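Local structure of uncharacterized protein BF1032 (3NRH) at residues E31-K34 and R35-V39; E68-T72 and E73-E77. The protein is of unknown function, a predominantly alpha-helical member of the DUF5063 family from Bacteroides fragilis. All coordinates share one frame; numbering follows the deposited sequence.

Contact 1: E31-K34 and R35-V39; sequences ESMK and RSTFV
Edge-on to the ring of Phe-38 sits the selenium of Met-33, a selenomethionine: SE is 5.5 Å from the ring centroid and 88° off the ring normal, a Met-aromatic contact made near the ring plane. A second ring, that of Phe-26 from helix 11-28, meets Phe-38 with its plane nearly parallel, about 15° apart. The setting is the N-terminus of helix 35-54, with Lys-34 at the N-cap position. Met-33, just before the cap, folds back along the first turn because its CG lies between the backbone N and the carbonyl carbon (chi1 65°), and SE then comes to 3.8 Å from Phe-38 CA and 4.1 Å from Phe-38 CB. Phe-38, with CG anti to N, carries its ring into the interior beside Leu-83 and Ile-86 of helix 73-87. Arg-35 turns toward the same helix: its NE donates to Ile-86 O of that helix, and its NH2 forms a salt bridge with Glu-89 just beyond the helix's end. The backbone closes the turn through Phe-38 N, which donates to Lys-34 O over 3.0 Å. One water bridges the loop to the helix: it accepts from Lys-34 N at 3.1 Å and lies 3.2 Å from Thr-37 OG1.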
ATOM      1  N   GLU A  31      -9.715  20.912  -1.684  1.00 29.66           N
ATOM      2  CA  GLU A  31     -10.395  21.997  -0.977  1.00 34.56           C
ATOM      3  C   GLU A  31     -11.885  21.722  -0.797  1.00 29.97           C
ATOM      4  O   GLU A  31     -12.592  22.504  -0.165  1.00 33.20           O
ATOM      5  CB  GLU A  31     -10.233  23.323  -1.723  1.00 40.39           C
ATOM      6  CG  GLU A  31      -8.808  23.817  -1.867  1.00 40.14           C
ATOM      7  CD  GLU A  31      -8.750  25.257  -2.344  1.00 52.54           C
ATOM      8  OE1 GLU A  31      -9.109  26.158  -1.557  1.00 57.44           O
ATOM      9  OE2 GLU A  31      -8.354  25.489  -3.506  1.00 55.00           O
ATOM     10  N   SER A  32     -12.363  20.610  -1.345  1.00 40.92           N
ATOM     11  CA  SER A  32     -13.779  20.273  -1.252  1.00 41.77           C
ATOM     12  C   SER A  32     -14.093  19.126  -0.291  1.00 43.49           C
ATOM     13  O   SER A  32     -14.990  18.325  -0.555  1.00 49.23           O
ATOM     14  CB  SER A  32     -14.317  19.924  -2.643  1.00 44.69           C
ATOM     15  OG  SER A  32     -14.060  20.969  -3.565  1.00 55.62           O
HETATM   16  N   MSE A  33     -13.374  19.048   0.825  1.00 43.45           N
HETATM   17  CA  MSE A  33     -13.616  17.972   1.781  1.00 36.29           C
HETATM   18  C   MSE A  33     -12.945  18.168   3.137  1.00 34.45           C
HETATM   19  O   MSE A  33     -12.072  19.020   3.300  1.00 32.92           O
HETATM   20  CB  MSE A  33     -13.156  16.645   1.187  1.00 38.49           C
HETATM   21  CG  MSE A  33     -11.663  16.577   0.947  1.00 43.50           C
HETATM   22 SE   MSE A  33     -11.163  14.938   0.081  1.00 42.21          SE
HETATM   23  CE  MSE A  33     -11.198  15.545  -1.758  1.00 42.43           C
ATOM     24  N   LYS A  34     -13.359  17.348   4.098  1.00 28.76           N
ATOM     25  CA  LYS A  34     -12.831  17.392   5.456  1.00 27.01           C
ATOM     26  C   LYS A  34     -11.593  16.503   5.554  1.00 19.56           C
ATOM     27  O   LYS A  34     -11.383  15.624   4.718  1.00 16.66           O
ATOM     28  CB  LYS A  34     -13.890  16.895   6.443  1.00 26.58           C
ATOM     29  CG  LYS A  34     -15.269  17.527   6.271  1.00 35.23           C
ATOM     30  CD  LYS A  34     -15.243  19.033   6.479  1.00 38.09           C
ATOM     31  CE  LYS A  34     -14.866  19.394   7.906  1.00 46.55           C
ATOM     32  NZ  LYS A  34     -14.863  20.868   8.121  1.00 57.59           N
ATOM     33  N   ARG A  35     -10.783  16.722   6.583  1.00 15.20           N
ATOM     34  CA  ARG A  35      -9.569  15.933   6.759  1.00 18.86           C
ATOM     35  C   ARG A  35      -9.835  14.436   6.914  1.00 17.73           C
ATOM     36  O   ARG A  35      -9.084  13.618   6.386  1.00 14.54           O
ATOM     37  CB  ARG A  35      -8.779  16.423   7.971  1.00 15.78           C
ATOM     38  CG  ARG A  35      -7.449  15.707   8.159  1.00 17.87           C
ATOM     39  CD  ARG A  35      -6.859  16.021   9.527  1.00 24.11           C
ATOM     40  NE  ARG A  35      -6.651  17.453   9.710  1.00 34.42           N
ATOM     41  CZ  ARG A  35      -6.401  18.024  10.884  1.00 35.96           C
ATOM     42  NH1 ARG A  35      -6.330  17.284  11.983  1.00 27.21           N
ATOM     43  NH2 ARG A  35      -6.224  19.336  10.959  1.00 34.78           N
ATOM     44  N   SER A  36     -10.889  14.074   7.641  1.00 18.25           N
ATOM     45  CA  SER A  36     -11.199  12.662   7.841  1.00 18.11           C
ATOM     46  C   SER A  36     -11.436  11.963   6.507  1.00 15.49           C
ATOM     47  O   SER A  36     -10.914  10.874   6.263  1.00 13.16           O
ATOM     48  CB  SER A  36     -12.426  12.498   8.746  1.00 17.85           C
ATOM     49  OG  SER A  36     -13.562  13.162   8.212  1.00 18.72           O
ATOM     50  N   THR A  37     -12.215  12.602   5.642  1.00 18.78           N
ATOM     51  CA  THR A  37     -12.517  12.043   4.331  1.00 18.96           C
ATOM     52  C   THR A  37     -11.254  11.978   3.477  1.00 15.56           C
ATOM     53  O   THR A  37     -11.029  11.005   2.754  1.00 14.87           O
ATOM     54  CB  THR A  37     -13.576  12.890   3.605  1.00 20.68           C
ATOM     55  OG1 THR A  37     -14.747  12.983   4.424  1.00 28.89           O
ATOM     56  CG2 THR A  37     -13.951  12.248   2.277  1.00 28.92           C
ATOM     57  N   PHE A  38     -10.431  13.019   3.566  1.00 14.38           N
ATOM     58  CA  PHE A  38      -9.187  13.077   2.809  1.00 17.75           C
ATOM     59  C   PHE A  38      -8.257  11.933   3.203  1.00 20.74           C
ATOM     60  O   PHE A  38      -7.745  11.207   2.348  1.00 13.48           O
ATOM     61  CB  PHE A  38      -8.465  14.403   3.061  1.00 13.48           C
ATOM     62  CG  PHE A  38      -7.157  14.514   2.340  1.00 15.79           C
ATOM     63  CD1 PHE A  38      -7.123  14.759   0.971  1.00 18.32           C
ATOM     64  CD2 PHE A  38      -5.958  14.325   3.016  1.00 21.38           C
ATOM     65  CE1 PHE A  38      -5.911  14.812   0.285  1.00 17.50           C
ATOM     66  CE2 PHE A  38      -4.740  14.376   2.339  1.00 19.00           C
ATOM     67  CZ  PHE A  38      -4.718  14.620   0.972  1.00 14.69           C
ATOM     68  N   VAL A  39      -8.036  11.782   4.504  1.00 11.64           N
ATOM     69  CA  VAL A  39      -7.155  10.738   5.002  1.00 14.67           C
ATOM     70  C   VAL A  39      -7.655   9.335   4.668  1.00 14.51           C
ATOM     71  O   VAL A  39      -6.892   8.507   4.170  1.00 10.18           O
ATOM     72  CB  VAL A  39      -6.962  10.868   6.530  1.00 16.68           C
ATOM     73  CG1 VAL A  39      -6.194   9.662   7.071  1.00 14.62           C
ATOM     74  CG2 VAL A  39      -6.198  12.150   6.837  1.00 15.25           C
TER
HETATM   75  O   HOH W   1     -15.764  15.690   3.109  1.00 37.47           O

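Contact 2: E68-T72 and E73-E77; sequences ETYVT and EEIYE
Thr-72 and Ile-75 meet at the start of helix 73-87, where Thr-72 is a classic N-cap: its hydroxyl oxygen accepts the backbone N-H of Ile-75, three residues on. The bond from Ile-75 N to Thr-72 OG1 is 3.2 Å long and nearly straight, at 166°. It depends on the threonine rotamer, which sets OG1 between the backbone N and the carbonyl carbon (chi1 63°) and so turns it over the first helical turn. The carbonyl of the same residue is used as well. Tyr-76 N donates to Thr-72 O over 3.0 Å, so Thr-72 satisfies two N-H groups of the opening turn with two different oxygens. The next bond in the ladder runs from Glu-77 N to Glu-73 O at 2.8 Å.

Before the cap, the loop is tied to helix 112-131: Asp-125 OD1 accepts from both Tyr-70 N and Val-71 N, and the Tyr-70 ring has Lys-124 as a cation-pi partner and Phe-128 edge-to-face. At the other end of the contact, Tyr-76 OH is hydrogen-bonded to Asp-118 of that same helix, and Glu-77 OE1 makes a salt bridge with Arg-80.

Apolar contacts accompany the cap. Val-71 CG1 touches Tyr-76 CB at 4.0 Å and Ile-75 CG2 at 4.2 Å, while Ile-75 CG2 also approaches the Tyr-70 ring obliquely, the two side chains crossing at about a right angle. The other branch of Ile-75 packs against the capping hydroxyl, its CG1 lying 3.3 Å from Thr-72 OG1.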
ATOM      1  N   GLU A  68       4.894  16.535 -23.661  1.00 19.52           N
ATOM      2  CA  GLU A  68       4.512  17.819 -23.079  1.00 25.29           C
ATOM      3  C   GLU A  68       4.469  17.656 -21.566  1.00 24.43           C
ATOM      4  O   GLU A  68       4.215  16.564 -21.061  1.00 24.91           O
ATOM      5  CB  GLU A  68       3.121  18.251 -23.569  1.00 24.85           C
ATOM      6  CG  GLU A  68       3.093  18.940 -24.926  1.00 39.01           C
ATOM      7  CD  GLU A  68       1.689  19.369 -25.327  1.00 48.46           C
ATOM      8  OE1 GLU A  68       1.003  20.013 -24.502  1.00 43.27           O
ATOM      9  OE2 GLU A  68       1.272  19.069 -26.468  1.00 43.96           O
ATOM     10  N   THR A  69       4.726  18.738 -20.847  1.00 23.50           N
ATOM     11  CA  THR A  69       4.693  18.711 -19.393  1.00 23.21           C
ATOM     12  C   THR A  69       3.467  19.499 -18.949  1.00 24.10           C
ATOM     13  O   THR A  69       3.020  20.407 -19.648  1.00 25.21           O
ATOM     14  CB  THR A  69       5.965  19.355 -18.793  1.00 32.02           C
ATOM     15  OG1 THR A  69       7.110  18.575 -19.156  1.00 35.97           O
ATOM     16  CG2 THR A  69       5.873  19.419 -17.278  1.00 34.95           C
ATOM     17  N   TYR A  70       2.908  19.142 -17.801  1.00 14.88           N
ATOM     18  CA  TYR A  70       1.738  19.844 -17.302  1.00 16.23           C
ATOM     19  C   TYR A  70       2.049  20.661 -16.058  1.00 14.97           C
ATOM     20  O   TYR A  70       1.752  21.853 -15.994  1.00 17.91           O
ATOM     21  CB  TYR A  70       0.611  18.861 -16.955  1.00 12.99           C
ATOM     22  CG  TYR A  70      -0.600  19.549 -16.354  1.00 14.68           C
ATOM     23  CD1 TYR A  70      -1.648  19.998 -17.158  1.00 16.40           C
ATOM     24  CD2 TYR A  70      -0.679  19.785 -14.983  1.00 10.94           C
ATOM     25  CE1 TYR A  70      -2.745  20.666 -16.607  1.00 15.95           C
ATOM     26  CE2 TYR A  70      -1.766  20.454 -14.424  1.00 14.14           C
ATOM     27  CZ  TYR A  70      -2.797  20.888 -15.237  1.00 14.69           C
ATOM     28  OH  TYR A  70      -3.888  21.521 -14.671  1.00 13.95           O
ATOM     29  N   VAL A  71       2.646  20.003 -15.067  1.00 13.71           N
ATOM     30  CA  VAL A  71       2.945  20.645 -13.795  1.00 16.43           C
ATOM     31  C   VAL A  71       3.974  21.770 -13.831  1.00 17.22           C
ATOM     32  O   VAL A  71       5.137  21.563 -14.171  1.00 24.05           O
ATOM     33  CB  VAL A  71       3.379  19.596 -12.746  1.00 17.30           C
ATOM     34  CG1 VAL A  71       3.645  20.271 -11.408  1.00 14.15           C
ATOM     35  CG2 VAL A  71       2.291  18.542 -12.593  1.00 18.12           C
ATOM     36  N   THR A  72       3.517  22.962 -13.467  1.00 17.44           N
ATOM     37  CA  THR A  72       4.358  24.147 -13.408  1.00 20.55           C
ATOM     38  C   THR A  72       4.606  24.429 -11.928  1.00 23.39           C
ATOM     39  O   THR A  72       4.000  23.795 -11.062  1.00 18.61           O
ATOM     40  CB  THR A  72       3.648  25.366 -14.026  1.00 24.77           C
ATOM     41  OG1 THR A  72       2.469  25.669 -13.267  1.00 21.66           O
ATOM     42  CG2 THR A  72       3.260  25.078 -15.468  1.00 22.22           C
ATOM     43  N   GLU A  73       5.493  25.371 -11.628  1.00 20.65           N
ATOM     44  CA  GLU A  73       5.776  25.702 -10.235  1.00 23.16           C
ATOM     45  C   GLU A  73       4.505  26.171  -9.524  1.00 16.29           C
ATOM     46  O   GLU A  73       4.274  25.839  -8.361  1.00 18.85           O
ATOM     47  CB  GLU A  73       6.843  26.799 -10.156  1.00 23.81           C
ATOM     48  CG  GLU A  73       7.274  27.150  -8.739  1.00 33.34           C
ATOM     49  CD  GLU A  73       7.790  25.948  -7.967  1.00 46.18           C
ATOM     50  OE1 GLU A  73       8.678  25.241  -8.486  1.00 58.94           O
ATOM     51  OE2 GLU A  73       7.310  25.712  -6.839  1.00 52.60           O
ATOM     52  N   GLU A  74       3.682  26.940 -10.227  1.00 13.71           N
ATOM     53  CA  GLU A  74       2.443  27.462  -9.654  1.00 20.35           C
ATOM     54  C   GLU A  74       1.455  26.340  -9.330  1.00 18.05           C
ATOM     55  O   GLU A  74       0.838  26.329  -8.263  1.00 17.47           O
ATOM     56  CB  GLU A  74       1.798  28.458 -10.621  1.00 20.54           C
ATOM     57  CG  GLU A  74       0.581  29.182 -10.066  1.00 33.15           C
ATOM     58  CD  GLU A  74       0.897  30.007  -8.829  1.00 44.30           C
ATOM     59  OE1 GLU A  74       2.007  30.577  -8.756  1.00 51.03           O
ATOM     60  OE2 GLU A  74       0.029  30.100  -7.933  1.00 42.36           O
ATOM     61  N   ILE A  75       1.304  25.407 -10.266  1.00 18.97           N
ATOM     62  CA  ILE A  75       0.410  24.268 -10.080  1.00 15.99           C
ATOM     63  C   ILE A  75       0.876  23.487  -8.853  1.00 12.98           C
ATOM     64  O   ILE A  75       0.076  23.138  -7.986  1.00 12.16           O
ATOM     65  CB  ILE A  75       0.445  23.326 -11.315  1.00 13.24           C
ATOM     66  CG1 ILE A  75      -0.274  23.980 -12.499  1.00 15.06           C
ATOM     67  CG2 ILE A  75      -0.187  21.975 -10.977  1.00 12.87           C
ATOM     68  CD1 ILE A  75      -1.751  24.234 -12.249  1.00 20.60           C
ATOM     69  N   TYR A  76       2.179  23.225  -8.793  1.00 14.27           N
ATOM     70  CA  TYR A  76       2.773  22.468  -7.692  1.00 14.03           C
ATOM     71  C   TYR A  76       2.601  23.159  -6.343  1.00 15.51           C
ATOM     72  O   TYR A  76       2.183  22.536  -5.367  1.00 14.20           O
ATOM     73  CB  TYR A  76       4.269  22.241  -7.952  1.00 18.46           C
ATOM     74  CG  TYR A  76       4.986  21.508  -6.829  1.00 19.85           C
ATOM     75  CD1 TYR A  76       5.049  20.115  -6.805  1.00 17.40           C
ATOM     76  CD2 TYR A  76       5.577  22.213  -5.780  1.00 22.19           C
ATOM     77  CE1 TYR A  76       5.685  19.440  -5.763  1.00 20.15           C
ATOM     78  CE2 TYR A  76       6.213  21.550  -4.732  1.00 18.65           C
ATOM     79  CZ  TYR A  76       6.263  20.165  -4.730  1.00 19.94           C
ATOM     80  OH  TYR A  76       6.892  19.505  -3.704  1.00 22.20           O
ATOM     81  N   GLU A  77       2.928  24.446  -6.287  1.00 18.87           N
ATOM     82  CA  GLU A  77       2.819  25.201  -5.043  1.00 16.69           C
ATOM     83  C   GLU A  77       1.398  25.348  -4.523  1.00 15.56           C
ATOM     84  O   GLU A  77       1.149  25.213  -3.322  1.00 15.26           O
ATOM     85  CB  GLU A  77       3.452  26.585  -5.211  1.00 19.80           C
ATOM     86  CG  GLU A  77       4.964  26.559  -5.177  1.00 26.42           C
ATOM     87  CD  GLU A  77       5.495  26.063  -3.845  1.00 36.33           C
ATOM     88  OE1 GLU A  77       5.195  26.694  -2.810  1.00 44.69           O
ATOM     89  OE2 GLU A  77       6.212  25.043  -3.831  1.00 34.85           O
TER

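How the contacts relate
Both contacts are helix starts, and they come in series along the chain: contact 1 opens helix 35-54 after the loop from helix 11-28, and contact 2 opens helix 73-87, the next helix along. Their centres are 23 Å apart and their nearest atoms about 10 Å, so they do not touch. Helix 73-87 nevertheless links them, since it begins in contact 2 and its later part packs against contact 1. Contact 2 faces helix 112-131, whereas contact 1 also meets helices 11-28 and 135-169. The two loops thus lead into successive helices of a mainly helical fold, both within the DUF5063 domain.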